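PDB 4Z5H: antitoxin HipB from Escherichia coli, which pairs as a homodimer that binds operator DNA to repress the hipBA promoter and neutralises the toxin HipA. Local coordinates for residues A[17-22]-A[42-47]. The protein carries 1 engineered substitution. Sequence-based numbering, arbitrary orientation.
Sequences LVRQQN and NFENNP. With nucleotides of chain B; nucleotides of chain C.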
# COMPACT_ATOMS: atom_id res chain seq x y z
N LEU A 17 0.41 6.85 -13.69
CA LEU A 17 -0.33 7.92 -14.31
C LEU A 17 0.05 9.26 -13.70
O LEU A 17 0.27 10.20 -14.41
CB LEU A 17 -1.82 7.67 -14.21
CG LEU A 17 -2.76 8.66 -14.90
CD1 LEU A 17 -2.42 8.83 -16.37
CD2 LEU A 17 -4.21 8.25 -14.72
N VAL A 18 0.18 9.30 -12.38
CA VAL A 18 0.61 10.50 -11.71
C VAL A 18 2.02 10.89 -12.15
O VAL A 18 2.29 12.05 -12.40
CB VAL A 18 0.54 10.39 -10.17
CG1 VAL A 18 1.16 11.60 -9.53
CG2 VAL A 18 -0.90 10.21 -9.70
N ARG A 19 2.91 9.91 -12.26
CA ARG A 19 4.25 10.22 -12.68
C ARG A 19 4.26 10.81 -14.09
O ARG A 19 4.83 11.84 -14.31
CB ARG A 19 5.11 8.96 -12.65
CG ARG A 19 6.46 9.13 -13.30
CD ARG A 19 7.33 7.91 -13.17
NE ARG A 19 6.98 6.83 -14.06
CZ ARG A 19 7.25 6.78 -15.36
NH1 ARG A 19 6.92 5.71 -16.05
NH2 ARG A 19 7.89 7.77 -15.95
N GLN A 20 3.56 10.17 -15.00
CA GLN A 20 3.49 10.62 -16.37
C GLN A 20 2.81 12.00 -16.51
O GLN A 20 3.27 12.83 -17.25
CB GLN A 20 2.82 9.58 -17.23
CG GLN A 20 3.66 8.35 -17.46
CD GLN A 20 2.97 7.32 -18.32
OE1 GLN A 20 1.76 7.25 -18.36
NE2 GLN A 20 3.75 6.51 -19.00
N GLN A 21 1.75 12.23 -15.76
CA GLN A 21 1.00 13.49 -15.79
C GLN A 21 1.87 14.65 -15.37
O GLN A 21 1.73 15.73 -15.87
CB GLN A 21 -0.22 13.43 -14.89
CG GLN A 21 -1.45 12.87 -15.57
CD GLN A 21 -2.59 12.56 -14.61
OE1 GLN A 21 -2.44 12.56 -13.39
NE2 GLN A 21 -3.74 12.28 -15.17
N ASN A 22 2.77 14.40 -14.44
CA ASN A 22 3.69 15.38 -13.96
C ASN A 22 4.98 15.47 -14.78
O ASN A 22 5.83 16.28 -14.48
CB ASN A 22 4.00 15.13 -12.48
CG ASN A 22 2.88 15.58 -11.59
OD1 ASN A 22 2.77 16.74 -11.26
ND2 ASN A 22 2.01 14.67 -11.23
N ASN A 42 10.01 -2.15 -11.98
CA ASN A 42 9.39 -3.37 -11.48
C ASN A 42 8.06 -3.08 -10.78
O ASN A 42 7.14 -3.82 -10.96
CB ASN A 42 10.32 -4.18 -10.57
CG ASN A 42 9.72 -5.52 -10.16
OD1 ASN A 42 9.73 -6.46 -10.92
ND2 ASN A 42 9.18 -5.59 -8.97
N PHE A 43 7.98 -1.99 -10.02
CA PHE A 43 6.75 -1.63 -9.35
C PHE A 43 5.63 -1.34 -10.35
O PHE A 43 4.56 -1.85 -10.22
CB PHE A 43 6.94 -0.42 -8.43
CG PHE A 43 5.66 0.25 -8.00
CD1 PHE A 43 4.79 -0.38 -7.13
CD2 PHE A 43 5.30 1.47 -8.50
CE1 PHE A 43 3.61 0.23 -6.75
CE2 PHE A 43 4.13 2.09 -8.11
CZ PHE A 43 3.28 1.47 -7.24
N GLU A 44 5.92 -0.52 -11.35
CA GLU A 44 4.93 -0.11 -12.33
C GLU A 44 4.40 -1.30 -13.14
O GLU A 44 3.24 -1.38 -13.43
CB GLU A 44 5.47 1.01 -13.22
CG GLU A 44 5.65 2.33 -12.48
CD GLU A 44 5.97 3.52 -13.38
OE1 GLU A 44 6.31 3.32 -14.55
OE2 GLU A 44 5.86 4.64 -12.90
N ASN A 45 5.27 -2.23 -13.48
CA ASN A 45 4.91 -3.35 -14.31
C ASN A 45 4.58 -4.66 -13.62
O ASN A 45 3.82 -5.43 -14.12
CB ASN A 45 5.97 -3.54 -15.39
CG ASN A 45 6.09 -2.34 -16.27
OD1 ASN A 45 5.18 -2.04 -17.01
ND2 ASN A 45 7.17 -1.61 -16.13
N ASN A 46 5.20 -4.88 -12.49
CA ASN A 46 5.08 -6.12 -11.79
C ASN A 46 4.87 -5.88 -10.28
O ASN A 46 5.65 -6.34 -9.48
CB ASN A 46 6.36 -6.90 -12.06
CG ASN A 46 6.26 -8.34 -11.65
OD1 ASN A 46 5.23 -8.95 -11.76
ND2 ASN A 46 7.36 -8.88 -11.16
N PRO A 47 3.81 -5.17 -9.92
CA PRO A 47 3.63 -4.66 -8.55
C PRO A 47 3.33 -5.67 -7.42
O PRO A 47 3.51 -5.34 -6.27
CB PRO A 47 2.48 -3.68 -8.68
CG PRO A 47 1.70 -4.20 -9.80
CD PRO A 47 2.69 -4.76 -10.77
P DT B 2 10.65 7.06 -18.40
OP1 DT B 2 9.24 7.33 -18.51
OP2 DT B 2 11.35 7.39 -17.18
O5' DT B 2 10.93 5.53 -18.67
C5' DT B 2 10.44 4.88 -19.84
C4' DT B 2 10.94 3.46 -19.91
O4' DT B 2 12.35 3.44 -20.25
C3' DT B 2 10.80 2.64 -18.62
O3' DT B 2 10.41 1.33 -18.99
C2' DT B 2 12.23 2.56 -18.11
C1' DT B 2 12.99 2.50 -19.42
N1 DT B 2 14.42 2.84 -19.37
C2 DT B 2 15.27 2.22 -20.26
O2 DT B 2 14.89 1.42 -21.10
N3 DT B 2 16.58 2.57 -20.14
C4 DT B 2 17.13 3.46 -19.23
O4 DT B 2 18.33 3.67 -19.25
C5 DT B 2 16.19 4.05 -18.31
C7 DT B 2 16.69 5.03 -17.30
C6 DT B 2 14.90 3.72 -18.43
P DA B 3 9.24 0.58 -18.28
OP1 DA B 3 8.00 1.13 -18.75
OP2 DA B 3 9.51 0.55 -16.85
O5' DA B 3 9.40 -0.88 -18.85
C5' DA B 3 9.42 -1.11 -20.26
C4' DA B 3 10.47 -2.12 -20.65
O4' DA B 3 11.80 -1.56 -20.50
C3' DA B 3 10.47 -3.44 -19.88
O3' DA B 3 10.63 -4.48 -20.83
C2' DA B 3 11.66 -3.30 -18.95
C1' DA B 3 12.61 -2.44 -19.76
N9 DA B 3 13.53 -1.62 -18.98
C8 DA B 3 13.25 -0.87 -17.87
N7 DA B 3 14.29 -0.24 -17.38
C5 DA B 3 15.32 -0.57 -18.25
C6 DA B 3 16.68 -0.22 -18.29
N6 DA B 3 17.26 0.58 -17.40
N1 DA B 3 17.43 -0.75 -19.27
C2 DA B 3 16.85 -1.55 -20.16
N3 DA B 3 15.59 -1.97 -20.23
C4 DA B 3 14.87 -1.43 -19.23
P DA C 12 9.79 -9.85 -7.73
OP1 DA C 12 8.62 -9.06 -8.10
OP2 DA C 12 10.84 -10.11 -8.72
O5' DA C 12 10.42 -9.13 -6.47
C5' DA C 12 9.76 -9.17 -5.20
C4' DA C 12 10.43 -8.21 -4.24
O4' DA C 12 11.66 -8.78 -3.77
C3' DA C 12 10.82 -6.87 -4.86
O3' DA C 12 10.84 -5.88 -3.85
C2' DA C 12 12.22 -7.13 -5.37
C1' DA C 12 12.77 -8.14 -4.38
N9 DA C 12 13.59 -9.18 -4.97
C8 DA C 12 13.41 -9.83 -6.17
N7 DA C 12 14.30 -10.76 -6.41
C5 DA C 12 15.12 -10.72 -5.29
C6 DA C 12 16.26 -11.46 -4.93
N6 DA C 12 16.79 -12.42 -5.69
N1 DA C 12 16.84 -11.18 -3.75
C2 DA C 12 16.31 -10.22 -2.99
N3 DA C 12 15.24 -9.46 -3.21
C4 DA C 12 14.69 -9.76 -4.40
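R19 and E44 form a buried two-pronged salt bridge between helix 8-21 and helix 37-45. The guanidinium meets the carboxylate side-on. R19 NE donates to E44 OE2 at 2.7 Å, almost straight at 173°. R19 NH1 donates to E44 OE1 at 2.9 Å. Both oxygens use their syn lone pairs, and the two flat groups are nearly coplanar, 23° apart. The R19 chain runs extended to CG and CD and then bends at chi3 (77°), which brings NE toward E44 OE2. Further bonds hold both groups: E44 OE1 also takes a bond from Q26 NE2, and R19 NH2 donates to W24 O.

The DNA backbone is met by R19 NH2, which donates to OP1 of DT2 of chain B at 2.9 Å. E44 holds NE and NH1 of R19, which leaves NH2 to reach the phosphate. The positive charge of R19 is thus shared between the carboxylate and the DNA. N45 ND2 makes a weak bond to OP2 of DA3 of chain B, 3.3 Å long. N46 ND2 lies 3.3 Å from OP1 of DA12 of chain C.

The bridge lies within the helix-turn-helix motif of this Cro/C1-type domain. R19 also packs on L29 of helix 26-33, so the bridge ties helix 8-21 and helix 37-45 together beside that helix. F43 touches M15 of helix 8-21 and L52 of the second subunit.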